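Side-chain contacts in glycoside hydrolase family 31 (Trueperella pyogenes, PDB 5I0F), which degrades the cyclic glucan cycloalternan, cleaving its glycosidic bonds by way of a covalent intermediate on the enzyme: residues A408-G413 and N433-D438; Y454-L459 and G501-S506; L477-G482 and N490-N495; G554-G559 and A638-C643. All blocks are in the same frame, centred on the assembly; numbering follows the deposited sequence.

Contact 1. Residues A408-G413 and N433-D438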
loop_
_atom_site.group_PDB
_atom_site.type_symbol
_atom_site.label_atom_id
_atom_site.label_comp_id
_atom_site.label_asym_id
_atom_site.label_seq_id
_atom_site.Cartn_x
_atom_site.Cartn_y
_atom_site.Cartn_z
ATOM N N ALA A 408 14.971 -20.252 14.371
ATOM C CA ALA A 408 15.455 -20.816 13.107
ATOM C C ALA A 408 15.557 -19.741 12.012
ATOM O O ALA A 408 16.504 -19.727 11.236
ATOM C CB ALA A 408 14.563 -21.972 12.660
ATOM N N LEU A 409 14.603 -18.814 11.985
ATOM C CA LEU A 409 14.675 -17.677 11.078
ATOM C C LEU A 409 15.956 -16.861 11.313
ATOM O O LEU A 409 16.740 -16.625 10.387
ATOM C CB LEU A 409 13.424 -16.799 11.236
ATOM C CG LEU A 409 13.395 -15.508 10.428
ATOM C CD1 LEU A 409 13.543 -15.779 8.939
ATOM C CD2 LEU A 409 12.119 -14.730 10.716
ATOM N N ILE A 410 16.182 -16.453 12.559
ATOM C CA ILE A 410 17.390 -15.696 12.890
ATOM C C ILE A 410 18.605 -16.530 12.536
ATOM O O ILE A 410 19.528 -16.041 11.877
ATOM C CB ILE A 410 17.463 -15.284 14.382
ATOM C CG1 ILE A 410 16.339 -14.288 14.727
ATOM C CG2 ILE A 410 18.832 -14.665 14.709
ATOM C CD1 ILE A 410 16.039 -14.200 16.212
ATOM N N ALA A 411 18.597 -17.796 12.955
ATOM C CA ALA A 411 19.780 -18.629 12.785
ATOM C C ALA A 411 20.103 -18.836 11.301
ATOM O O ALA A 411 21.270 -18.968 10.953
ATOM C CB ALA A 411 19.639 -19.960 13.528
ATOM N N SER A 412 19.091 -18.812 10.428
ATOM C CA SER A 412 19.309 -18.914 8.984
ATOM C C SER A 412 20.055 -17.724 8.362
ATOM O O SER A 412 20.575 -17.836 7.244
ATOM C CB SER A 412 17.972 -19.080 8.244
ATOM O OG SER A 412 17.275 -17.836 8.184
ATOM N N GLY A 413 20.085 -16.580 9.048
ATOM C CA GLY A 413 20.632 -15.371 8.476
ATOM C C GLY A 413 19.640 -14.567 7.641
ATOM O O GLY A 413 19.876 -13.392 7.407
ATOM N N ASN A 433 7.786 -4.925 17.291
ATOM C CA ASN A 433 9.008 -5.690 17.621
ATOM C C ASN A 433 9.151 -7.065 16.963
ATOM O O ASN A 433 10.077 -7.825 17.283
ATOM C CB ASN A 433 9.169 -5.808 19.147
ATOM C CG ASN A 433 9.272 -4.451 19.827
ATOM O OD1 ASN A 433 8.569 -4.182 20.806
ATOM N ND2 ASN A 433 10.154 -3.586 19.317
ATOM N N ALA A 434 8.274 -7.391 16.018
ATOM C CA ALA A 434 8.414 -8.624 15.246
ATOM C C ALA A 434 9.684 -8.605 14.381
ATOM O O ALA A 434 10.179 -7.531 14.010
ATOM C CB ALA A 434 7.186 -8.816 14.362
ATOM N N LEU A 435 10.192 -9.794 14.067
ATOM C CA LEU A 435 11.302 -9.968 13.120
ATOM C C LEU A 435 10.749 -9.826 11.716
ATOM O O LEU A 435 9.559 -10.066 11.485
ATOM C CB LEU A 435 11.905 -11.356 13.244
ATOM C CG LEU A 435 12.438 -11.747 14.617
ATOM C CD1 LEU A 435 12.708 -13.238 14.661
ATOM C CD2 LEU A 435 13.690 -10.963 14.907
ATOM N N MET A 436 11.616 -9.437 10.782
ATOM C CA MET A 436 11.213 -9.290 9.398
ATOM C C MET A 436 12.093 -10.173 8.512
ATOM O O MET A 436 13.301 -9.966 8.454
ATOM C CB MET A 436 11.301 -7.805 9.025
ATOM C CG MET A 436 10.596 -7.418 7.751
ATOM S SD MET A 436 10.389 -5.603 7.632
ATOM C CE MET A 436 9.397 -5.554 6.154
ATOM N N PRO A 437 11.500 -11.170 7.820
ATOM C CA PRO A 437 12.330 -12.013 6.970
ATOM C C PRO A 437 12.927 -11.217 5.823
ATOM O O PRO A 437 12.299 -10.248 5.307
ATOM C CB PRO A 437 11.356 -13.080 6.432
ATOM C CG PRO A 437 10.007 -12.428 6.499
ATOM C CD PRO A 437 10.067 -11.489 7.680
ATOM N N ASP A 438 14.133 -11.616 5.442
ATOM C CA ASP A 438 14.852 -10.985 4.343
ATOM C C ASP A 438 14.453 -11.719 3.079
ATOM O O ASP A 438 14.869 -12.844 2.856
ATOM C CB ASP A 438 16.371 -11.039 4.570
ATOM C CG ASP A 438 17.133 -10.156 3.608
ATOM O OD1 ASP A 438 16.638 -9.971 2.487
ATOM O OD2 ASP A 438 18.231 -9.644 3.950
#
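Ile-410 and Leu-435 make the tightest part of this apolar contact, their side chains crossing at about a right angle. One methyl of the leucine, CD1, lies 3.8 Å from CG1 of Ile-410 and equally near CD1 of the same residue, so a single branch rests against the longer isoleucine arm. That arm is in place because CG1 stands anti to the carbonyl carbon (chi1 -65°), which carries its end nearer the loop than the direction of CB alone would. Leu-409, one residue earlier on the helix, points toward the loop and forks over it: its CD2 comes to 4.2 Å from CB of Leu-435, while its CD1 comes to 4.3 Å from CB of Pro-437. Branched aliphatic residues suit this purely hydrophobic meeting, and proline suits an extended loop that offers a rigid apolar ring.

The helix ends just beyond. Ser-412 OG turns back to donate to Leu-409 O at 2.6 Å, a bond in which a short hydroxyl takes up a carbonyl in the last turn. Gly-413 then leaves the helix with positive phi (86°), a backbone shape that glycine adopts easily. The loop is held in turn by backbone bonds from Leu-435 to Gln-392 and from Met-436 to Val-416. The contact joins the C-terminal end of helix 400-412 to the long connection running on to helix 442-450, whose Trp-447 packs on Leu-409 and whose Trp-448 packs on Pro-437.

Contact 2. Residues Y454-L459 and G501-S506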
loop_
_atom_site.group_PDB
_atom_site.type_symbol
_atom_site.label_atom_id
_atom_site.label_comp_id
_atom_site.label_asym_id
_atom_site.label_seq_id
_atom_site.Cartn_x
_atom_site.Cartn_y
_atom_site.Cartn_z
ATOM N N TYR A 454 3.776 -26.899 2.351
ATOM C CA TYR A 454 2.761 -27.969 2.586
ATOM C C TYR A 454 1.309 -27.481 2.439
ATOM O O TYR A 454 0.437 -28.266 2.062
ATOM C CB TYR A 454 2.947 -28.659 3.934
ATOM C CG TYR A 454 2.255 -27.966 5.079
ATOM C CD1 TYR A 454 2.868 -26.919 5.771
ATOM C CD2 TYR A 454 0.976 -28.348 5.474
ATOM C CE1 TYR A 454 2.226 -26.295 6.819
ATOM C CE2 TYR A 454 0.327 -27.715 6.509
ATOM C CZ TYR A 454 0.955 -26.686 7.174
ATOM O OH TYR A 454 0.294 -26.077 8.210
ATOM N N LEU A 455 1.060 -26.203 2.719
ATOM C CA LEU A 455 -0.282 -25.616 2.536
ATOM C C LEU A 455 -0.734 -25.729 1.087
ATOM O O LEU A 455 -1.897 -26.000 0.822
ATOM C CB LEU A 455 -0.310 -24.133 2.939
ATOM C CG LEU A 455 0.004 -23.863 4.404
ATOM C CD1 LEU A 455 0.198 -22.365 4.591
ATOM C CD2 LEU A 455 -1.099 -24.426 5.313
ATOM N N VAL A 456 0.200 -25.502 0.165
ATOM C CA VAL A 456 -0.067 -25.562 -1.258
ATOM C C VAL A 456 0.025 -27.020 -1.752
ATOM O O VAL A 456 -0.878 -27.485 -2.433
ATOM C CB VAL A 456 0.873 -24.648 -2.058
ATOM C CG1 VAL A 456 0.507 -24.675 -3.516
ATOM C CG2 VAL A 456 0.764 -23.196 -1.576
ATOM N N GLU A 457 1.096 -27.728 -1.413
ATOM C CA GLU A 457 1.343 -29.057 -1.991
ATOM C C GLU A 457 0.485 -30.157 -1.385
ATOM O O GLU A 457 0.070 -31.050 -2.114
ATOM C CB GLU A 457 2.828 -29.436 -1.919
ATOM C CG GLU A 457 3.678 -28.552 -2.806
ATOM C CD GLU A 457 5.105 -29.025 -2.955
ATOM O OE1 GLU A 457 5.557 -29.945 -2.212
ATOM O OE2 GLU A 457 5.780 -28.448 -3.819
ATOM N N ASP A 458 0.235 -30.092 -0.073
ATOM C CA ASP A 458 -0.501 -31.127 0.651
ATOM C C ASP A 458 -1.967 -30.722 0.854
ATOM O O ASP A 458 -2.844 -31.501 0.521
ATOM C CB ASP A 458 0.208 -31.503 1.975
ATOM C CG ASP A 458 1.661 -31.958 1.758
ATOM O OD1 ASP A 458 1.955 -32.402 0.623
ATOM O OD2 ASP A 458 2.523 -31.885 2.683
ATOM N N LEU A 459 -2.237 -29.527 1.360
ATOM C CA LEU A 459 -3.624 -29.080 1.576
ATOM C C LEU A 459 -4.335 -28.517 0.329
ATOM O O LEU A 459 -5.567 -28.463 0.298
ATOM C CB LEU A 459 -3.679 -28.079 2.723
ATOM C CG LEU A 459 -3.303 -28.635 4.093
ATOM C CD1 LEU A 459 -3.495 -27.555 5.161
ATOM C CD2 LEU A 459 -4.104 -29.871 4.446
ATOM N N GLY A 501 4.371 -15.740 -5.002
ATOM C CA GLY A 501 4.124 -16.089 -6.407
ATOM C C GLY A 501 5.010 -17.240 -6.871
ATOM O O GLY A 501 4.528 -18.192 -7.483
ATOM N N ASP A 502 6.303 -17.174 -6.532
ATOM C CA ASP A 502 7.255 -18.240 -6.874
ATOM C C ASP A 502 6.927 -19.575 -6.179
ATOM O O ASP A 502 7.091 -20.643 -6.789
ATOM C CB ASP A 502 8.697 -17.814 -6.558
ATOM C CG ASP A 502 9.212 -16.743 -7.500
ATOM O OD1 ASP A 502 8.566 -16.487 -8.540
ATOM O OD2 ASP A 502 10.269 -16.128 -7.204
ATOM N N LEU A 503 6.491 -19.532 -4.911
ATOM C CA LEU A 503 6.031 -20.749 -4.225
ATOM C C LEU A 503 4.911 -21.420 -5.005
ATOM O O LEU A 503 4.977 -22.606 -5.301
ATOM C CB LEU A 503 5.591 -20.453 -2.779
ATOM C CG LEU A 503 4.950 -21.621 -2.026
ATOM C CD1 LEU A 503 5.943 -22.777 -1.920
ATOM C CD2 LEU A 503 4.421 -21.177 -0.668
ATOM N N LEU A 504 3.905 -20.629 -5.370
ATOM C CA LEU A 504 2.759 -21.147 -6.104
ATOM C C LEU A 504 3.131 -21.735 -7.471
ATOM O O LEU A 504 2.738 -22.854 -7.794
ATOM C CB LEU A 504 1.720 -20.058 -6.258
ATOM C CG LEU A 504 1.005 -19.692 -4.934
ATOM C CD1 LEU A 504 0.393 -18.310 -5.035
ATOM C CD2 LEU A 504 -0.057 -20.709 -4.564
ATOM N N ARG A 505 3.910 -20.985 -8.240
ATOM C CA ARG A 505 4.445 -21.461 -9.513
ATOM C C ARG A 505 5.192 -22.773 -9.353
ATOM O O ARG A 505 5.009 -23.657 -10.181
ATOM C CB ARG A 505 5.392 -20.438 -10.157
ATOM C CG ARG A 505 4.739 -19.185 -10.706
ATOM C CD ARG A 505 5.819 -18.250 -11.228
ATOM N NE ARG A 505 5.270 -16.943 -11.558
ATOM C CZ ARG A 505 5.323 -15.840 -10.797
ATOM N NH1 ARG A 505 5.939 -15.800 -9.605
ATOM N NH2 ARG A 505 4.753 -14.723 -11.263
ATOM N N SER A 506 6.022 -22.894 -8.306
ATOM C CA SER A 506 6.810 -24.126 -8.075
ATOM C C SER A 506 5.952 -25.335 -7.746
ATOM O O SER A 506 6.385 -26.470 -7.936
ATOM C CB SER A 506 7.888 -23.940 -6.972
ATOM O OG SER A 506 7.322 -23.924 -5.671
#
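Val-456 and Leu-504 form the close part of this contact: the leucine methyl CD2 sits in the fork of the valine, 4.0 Å from CG2 and 4.1 Å from CG1, and the two side chains cross at about a right angle. Val-456 points toward the other helix, and its CG1 stands anti to the backbone N (chi1 -176°), a setting in which both methyls face the partner. Leu-504 starts off in the other direction, its CB directed away, and only the end of the side chain bends back to reach the valine. Leu-503 adds a lighter touch from the preceding position, its CD2 lying 4.3 Å from Val-456 CG2. A short, beta-branched residue fits between two helices here, while the longer leucines can reach in from a less direct start.

In the (beta/alpha)8 barrel, helix 453-457 comes just before strand 463-466 and helix 485-506 follows it in the chain, so the two helices meet outside that strand. Phe-464 of the strand touches Val-456, Leu-503 and Leu-504 alike and closes the apolar cluster from the barrel side.

Toward solvent the contact loosens into polar groups that approach without closing the gap. The end of the exposed Glu-457 side chain leans nearer the other helix than its CB does but does not touch it, and its carboxylate is paired with Arg-453 and Arg-355. Ser-506 OG donates to Leu-503 O at 2.7 Å within its own helix, and it also bonds Arg-453 NH1, the same arginine that pairs with Glu-457.

Contact 3. Residues L477-G482 and N490-N495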
loop_
_atom_site.group_PDB
_atom_site.type_symbol
_atom_site.label_atom_id
_atom_site.label_comp_id
_atom_site.label_asym_id
_atom_site.label_seq_id
_atom_site.Cartn_x
_atom_site.Cartn_y
_atom_site.Cartn_z
ATOM N N LEU A 477 19.284 0.039 7.530
ATOM C CA LEU A 477 19.018 -1.395 7.618
ATOM C C LEU A 477 19.847 -2.123 6.544
ATOM O O LEU A 477 20.241 -1.506 5.570
ATOM C CB LEU A 477 17.521 -1.685 7.456
ATOM C CG LEU A 477 16.544 -1.053 8.466
ATOM C CD1 LEU A 477 15.142 -1.608 8.239
ATOM C CD2 LEU A 477 16.973 -1.232 9.905
ATOM N N ARG A 478 20.122 -3.410 6.748
ATOM C CA ARG A 478 20.954 -4.203 5.855
ATOM C C ARG A 478 20.178 -5.394 5.307
ATOM O O ARG A 478 19.554 -6.158 6.065
ATOM C CB ARG A 478 22.184 -4.735 6.598
ATOM C CG ARG A 478 23.030 -3.661 7.262
ATOM C CD ARG A 478 24.253 -4.289 7.918
ATOM N NE ARG A 478 25.190 -3.291 8.466
ATOM C CZ ARG A 478 26.038 -2.548 7.745
ATOM N NH1 ARG A 478 26.833 -1.666 8.355
ATOM N NH2 ARG A 478 26.106 -2.669 6.424
ATOM N N TYR A 479 20.271 -5.573 3.999
ATOM C CA TYR A 479 19.645 -6.680 3.294
ATOM C C TYR A 479 20.735 -7.556 2.678
ATOM O O TYR A 479 21.817 -7.075 2.307
ATOM C CB TYR A 479 18.723 -6.152 2.205
ATOM C CG TYR A 479 17.455 -5.478 2.706
ATOM C CD1 TYR A 479 17.443 -4.139 3.092
ATOM C CD2 TYR A 479 16.261 -6.176 2.763
ATOM C CE1 TYR A 479 16.271 -3.526 3.550
ATOM C CE2 TYR A 479 15.087 -5.574 3.191
ATOM C CZ TYR A 479 15.085 -4.246 3.577
ATOM O OH TYR A 479 13.884 -3.709 4.015
ATOM N N GLU A 480 20.432 -8.840 2.525
ATOM C CA GLU A 480 21.367 -9.790 1.952
ATOM C C GLU A 480 21.651 -9.547 0.484
ATOM O O GLU A 480 22.650 -10.020 -0.014
ATOM C CB GLU A 480 20.864 -11.224 2.128
ATOM C CG GLU A 480 20.988 -11.707 3.556
ATOM C CD GLU A 480 20.554 -13.142 3.724
ATOM O OE1 GLU A 480 19.373 -13.460 3.457
ATOM O OE2 GLU A 480 21.385 -13.964 4.142
ATOM N N ASP A 481 20.781 -8.828 -0.220
ATOM C CA ASP A 481 21.072 -8.432 -1.610
ATOM C C ASP A 481 22.113 -7.302 -1.727
ATOM O O ASP A 481 22.445 -6.910 -2.835
ATOM C CB ASP A 481 19.775 -8.053 -2.383
ATOM C CG ASP A 481 19.143 -6.733 -1.915
ATOM O OD1 ASP A 481 19.573 -6.174 -0.880
ATOM O OD2 ASP A 481 18.176 -6.248 -2.590
ATOM N N GLY A 482 22.601 -6.776 -0.601
ATOM C CA GLY A 482 23.599 -5.702 -0.604
ATOM C C GLY A 482 23.006 -4.316 -0.409
ATOM O O GLY A 482 23.732 -3.392 -0.112
ATOM N N ASN A 490 11.437 0.296 0.387
ATOM C CA ASN A 490 10.358 0.441 -0.615
ATOM C C ASN A 490 10.230 -0.784 -1.524
ATOM O O ASN A 490 9.144 -1.105 -2.022
ATOM C CB ASN A 490 10.568 1.666 -1.501
ATOM C CG ASN A 490 10.271 2.985 -0.796
ATOM O OD1 ASN A 490 9.403 3.077 0.079
ATOM N ND2 ASN A 490 10.994 4.038 -1.204
ATOM N N LEU A 491 11.361 -1.419 -1.791
ATOM C CA LEU A 491 11.394 -2.632 -2.582
ATOM C C LEU A 491 10.756 -3.831 -1.887
ATOM O O LEU A 491 10.269 -4.751 -2.559
ATOM C CB LEU A 491 12.843 -2.959 -2.963
ATOM C CG LEU A 491 13.084 -4.138 -3.908
ATOM C CD1 LEU A 491 12.345 -3.991 -5.228
ATOM C CD2 LEU A 491 14.579 -4.296 -4.161
ATOM N N TYR A 492 10.748 -3.833 -0.555
ATOM C CA TYR A 492 10.298 -4.991 0.234
ATOM C C TYR A 492 8.994 -5.646 -0.274
ATOM O O TYR A 492 8.946 -6.868 -0.451
ATOM C CB TYR A 492 10.146 -4.633 1.723
ATOM C CG TYR A 492 10.047 -5.867 2.566
ATOM C CD1 TYR A 492 8.844 -6.530 2.732
ATOM C CD2 TYR A 492 11.188 -6.427 3.140
ATOM C CE1 TYR A 492 8.762 -7.723 3.446
ATOM C CE2 TYR A 492 11.118 -7.601 3.869
ATOM C CZ TYR A 492 9.907 -8.246 4.030
ATOM O OH TYR A 492 9.856 -9.412 4.774
ATOM N N PRO A 493 7.927 -4.846 -0.459
ATOM C CA PRO A 493 6.676 -5.493 -0.861
ATOM C C PRO A 493 6.704 -6.171 -2.226
ATOM O O PRO A 493 5.952 -7.149 -2.435
ATOM C CB PRO A 493 5.649 -4.347 -0.796
ATOM C CG PRO A 493 6.439 -3.105 -0.897
ATOM C CD PRO A 493 7.709 -3.417 -0.148
ATOM N N VAL A 494 7.585 -5.713 -3.116
ATOM C CA VAL A 494 7.776 -6.361 -4.413
ATOM C C VAL A 494 8.370 -7.762 -4.207
ATOM O O VAL A 494 7.872 -8.742 -4.753
ATOM C CB VAL A 494 8.660 -5.517 -5.345
ATOM C CG1 VAL A 494 8.753 -6.144 -6.726
ATOM C CG2 VAL A 494 8.099 -4.099 -5.456
ATOM N N ASN A 495 9.434 -7.840 -3.407
ATOM C CA ASN A 495 10.077 -9.114 -3.086
ATOM C C ASN A 495 9.143 -10.081 -2.332
ATOM O O ASN A 495 9.167 -11.305 -2.553
ATOM C CB ASN A 495 11.355 -8.832 -2.282
ATOM C CG ASN A 495 12.508 -8.370 -3.159
ATOM O OD1 ASN A 495 12.627 -8.796 -4.291
ATOM N ND2 ASN A 495 13.382 -7.526 -2.623
HETATM O O HOH W 1 16.143 -7.607 -3.920
#
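Two tyrosine rings are brought together by different first torsions: Tyr-479 has CG anti to its carbonyl carbon (chi1 -71°), whereas Tyr-492 has CG anti to its backbone N (chi1 -165°). The side chains cross at about a right angle and meet at their rims, Tyr-479 CE2 lying 4.0 Å from Tyr-492 CD2, with each of these atoms near the plane of the opposing ring. This is an edge-to-edge touch, not a stack. Tyr-479 OH lies 3.9 Å from the same CD2, but its hydrogen-bond partner is Asn-489 OD1. Tyr-492 OH bonds Pro-437 O. Tyrosine suits both places, since the rings pack in a buried place while the hydroxyls find polar partners.

Elsewhere the two segments are bridged by water. One molecule is hydrogen-bonded to Asp-481 OD2 at 2.8 Å and accepts from Asn-495 ND2 at 3.1 Å, so a carboxylate and an amide too far apart to meet directly are joined. The same OD2 is in a salt bridge with Arg-483, and Leu-491 CD2 lies loosely against it at 4.4 Å. Asp-481 is presented by a type I turn from Tyr-479 to Gly-482, closed by Gly-482 N bonding Tyr-479 O at 3.0 Å.

The helix is kinked here: the N atoms of Asn-490, Pro-493 and Val-494 make no bond to the turn before, and proline has no N-H to give. The contact folds the loop after barrel strand 463-466 back onto the early turns of helix 485-506, and beyond it Tyr-492 packs on Met-436 and Leu-439 in the connection leading to helix 442-450.

Contact 4. Residues G554-G559 and A638-C643; sequences GILYWG and AQTRQC
Thr-640 meets Leu-556 and Tyr-557 where helix 617-646 packs against the (beta/alpha)8 barrel, at the point where the chain enters the seventh strand, 558-561. The approach to that strand begins at Gly-554, which has positive phi and ends helix 537-551 in a Schellman motif, a role glycine fills readily.

Along the helix, Thr-640 comes first, pointing toward segment 554-559. Its two branches divide the work: OG1 bonds back to Leu-636 O in the preceding turn, while CG2, anti to the backbone N, is left to face the partners. That methyl lies 3.4 Å from Tyr-557 OH and 3.6 Å from CE1 of the same ring, and 4.1 Å from Leu-556 CD2. Tyr-557 OH itself is hydrogen-bonded to Ala-288 O, which gives this buried hydroxyl a polar partner. Leu-556 CD2 also lies over one face of the Tyr-557 ring, offset toward the rim, 3.8 Å above its plane, so leucine, tyrosine and threonine methyl pack as a trio.

One turn on, Cys-643, small enough for a close approach to Leu-556, takes the other branch of the leucine: Leu-556 CD1 sits 4.0 Å from Cys-643 CB and 4.2 Å from its SG.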
loop_
_atom_site.group_PDB
_atom_site.type_symbol
_atom_site.label_atom_id
_atom_site.label_comp_id
_atom_site.label_asym_id
_atom_site.label_seq_id
_atom_site.Cartn_x
_atom_site.Cartn_y
_atom_site.Cartn_z
ATOM N N GLY A 554 -0.045 0.460 -14.300
ATOM C CA GLY A 554 0.120 -0.929 -14.667
ATOM C C GLY A 554 -0.285 -1.958 -13.638
ATOM O O GLY A 554 0.064 -3.119 -13.791
ATOM N N ILE A 555 -1.021 -1.552 -12.597
ATOM C CA ILE A 555 -1.595 -2.486 -11.631
ATOM C C ILE A 555 -2.950 -2.871 -12.203
ATOM O O ILE A 555 -3.934 -2.131 -12.051
ATOM C CB ILE A 555 -1.750 -1.855 -10.234
ATOM C CG1 ILE A 555 -0.395 -1.435 -9.654
ATOM C CG2 ILE A 555 -2.453 -2.814 -9.272
ATOM C CD1 ILE A 555 0.578 -2.569 -9.400
ATOM N N LEU A 556 -2.990 -4.020 -12.870
ATOM C CA LEU A 556 -4.142 -4.448 -13.669
ATOM C C LEU A 556 -5.251 -5.091 -12.838
ATOM O O LEU A 556 -6.430 -4.775 -13.023
ATOM C CB LEU A 556 -3.667 -5.436 -14.745
ATOM C CG LEU A 556 -4.639 -5.985 -15.791
ATOM C CD1 LEU A 556 -5.157 -4.849 -16.623
ATOM C CD2 LEU A 556 -3.956 -6.989 -16.717
ATOM N N TYR A 557 -4.878 -6.018 -11.959
ATOM C CA TYR A 557 -5.826 -6.848 -11.231
ATOM C C TYR A 557 -6.095 -6.235 -9.849
ATOM O O TYR A 557 -5.577 -6.699 -8.822
ATOM C CB TYR A 557 -5.275 -8.277 -11.104
ATOM C CG TYR A 557 -4.885 -8.965 -12.393
ATOM C CD1 TYR A 557 -5.855 -9.465 -13.247
ATOM C CD2 TYR A 557 -3.549 -9.153 -12.740
ATOM C CE1 TYR A 557 -5.515 -10.107 -14.439
ATOM C CE2 TYR A 557 -3.193 -9.787 -13.921
ATOM C CZ TYR A 557 -4.176 -10.288 -14.747
ATOM O OH TYR A 557 -3.875 -10.931 -15.914
ATOM N N TRP A 558 -6.885 -5.177 -9.848
ATOM C CA TRP A 558 -7.123 -4.363 -8.695
ATOM C C TRP A 558 -8.545 -4.547 -8.205
ATOM O O TRP A 558 -9.482 -4.654 -8.996
ATOM C CB TRP A 558 -6.872 -2.900 -9.046
ATOM C CG TRP A 558 -7.168 -1.927 -7.957
ATOM C CD1 TRP A 558 -6.287 -1.379 -7.096
ATOM C CD2 TRP A 558 -8.449 -1.379 -7.630
ATOM N NE1 TRP A 558 -6.935 -0.520 -6.231
ATOM C CE2 TRP A 558 -8.266 -0.503 -6.545
ATOM C CE3 TRP A 558 -9.739 -1.530 -8.169
ATOM C CZ2 TRP A 558 -9.313 0.227 -5.994
ATOM C CZ3 TRP A 558 -10.778 -0.825 -7.603
ATOM C CH2 TRP A 558 -10.565 0.046 -6.528
ATOM N N GLY A 559 -8.709 -4.526 -6.898
ATOM C CA GLY A 559 -10.028 -4.423 -6.277
ATOM C C GLY A 559 -9.983 -3.682 -4.963
ATOM O O GLY A 559 -9.011 -2.998 -4.636
ATOM N N ALA A 638 -11.562 -11.836 -21.814
ATOM C CA ALA A 638 -11.067 -11.409 -23.130
ATOM C C ALA A 638 -10.366 -10.035 -23.070
ATOM O O ALA A 638 -9.300 -9.852 -23.679
ATOM C CB ALA A 638 -12.178 -11.395 -24.164
ATOM N N GLN A 639 -10.951 -9.089 -22.338
ATOM C CA GLN A 639 -10.384 -7.739 -22.266
ATOM C C GLN A 639 -9.047 -7.734 -21.510
ATOM O O GLN A 639 -8.119 -7.014 -21.901
ATOM C CB GLN A 639 -11.356 -6.762 -21.618
ATOM C CG GLN A 639 -12.583 -6.477 -22.477
ATOM C CD GLN A 639 -12.215 -5.773 -23.770
ATOM O OE1 GLN A 639 -11.428 -4.821 -23.771
ATOM N NE2 GLN A 639 -12.777 -6.234 -24.872
ATOM N N THR A 640 -8.959 -8.552 -20.465
ATOM C CA THR A 640 -7.686 -8.766 -19.760
ATOM C C THR A 640 -6.595 -9.329 -20.677
ATOM O O THR A 640 -5.466 -8.835 -20.686
ATOM C CB THR A 640 -7.872 -9.679 -18.550
ATOM O OG1 THR A 640 -8.723 -9.036 -17.601
ATOM C CG2 THR A 640 -6.526 -10.002 -17.895
ATOM N N ARG A 641 -6.918 -10.368 -21.432
ATOM C CA ARG A 641 -5.981 -10.879 -22.442
ATOM C C ARG A 641 -5.531 -9.767 -23.399
ATOM O O ARG A 641 -4.341 -9.634 -23.690
ATOM C CB ARG A 641 -6.592 -12.053 -23.241
ATOM C CG ARG A 641 -6.680 -13.345 -22.445
ATOM C CD ARG A 641 -7.063 -14.538 -23.326
ATOM N NE ARG A 641 -8.447 -14.492 -23.876
ATOM C CZ ARG A 641 -9.420 -15.396 -23.668
ATOM N NH1 ARG A 641 -9.216 -16.489 -22.911
ATOM N NH2 ARG A 641 -10.630 -15.212 -24.227
ATOM N N GLN A 642 -6.485 -8.981 -23.892
ATOM C CA GLN A 642 -6.149 -7.835 -24.736
ATOM C C GLN A 642 -5.243 -6.833 -24.016
ATOM O O GLN A 642 -4.277 -6.361 -24.607
ATOM C CB GLN A 642 -7.401 -7.127 -25.286
ATOM C CG GLN A 642 -7.987 -7.814 -26.505
ATOM C CD GLN A 642 -7.086 -7.676 -27.724
ATOM O OE1 GLN A 642 -6.679 -6.559 -28.086
ATOM N NE2 GLN A 642 -6.751 -8.806 -28.357
ATOM N N CYS A 643 -5.545 -6.531 -22.759
ATOM C CA CYS A 643 -4.703 -5.629 -21.956
ATOM C C CYS A 643 -3.244 -6.080 -21.832
ATOM O O CYS A 643 -2.346 -5.247 -21.782
ATOM C CB CYS A 643 -5.262 -5.451 -20.537
ATOM S SG CYS A 643 -6.820 -4.533 -20.445
#

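How the contacts relate
Contacts 1, 2 and 3 involve connections and helices between the third and fifth strands of the family 31 TIM barrel, whereas contact 4 pairs the approach to the seventh strand, 558-561, with helix 617-646, later in the chain than the last barrel strand. Contacts 1 and 3 are neighbours, with centres 14 Å apart; Asp-438 OD2 of one receives Glu-480 N of the other. Contacts 2 and 3 share helix 485-506, using its two halves, yet their centres are 23 Å apart, and contact 3 is nested within the loop closed by contact 2. Contact 1 precedes both and contact 4 follows, 36 Å from contact 1 between centres, so separate contacts pack different parts of the barrel's outer layer.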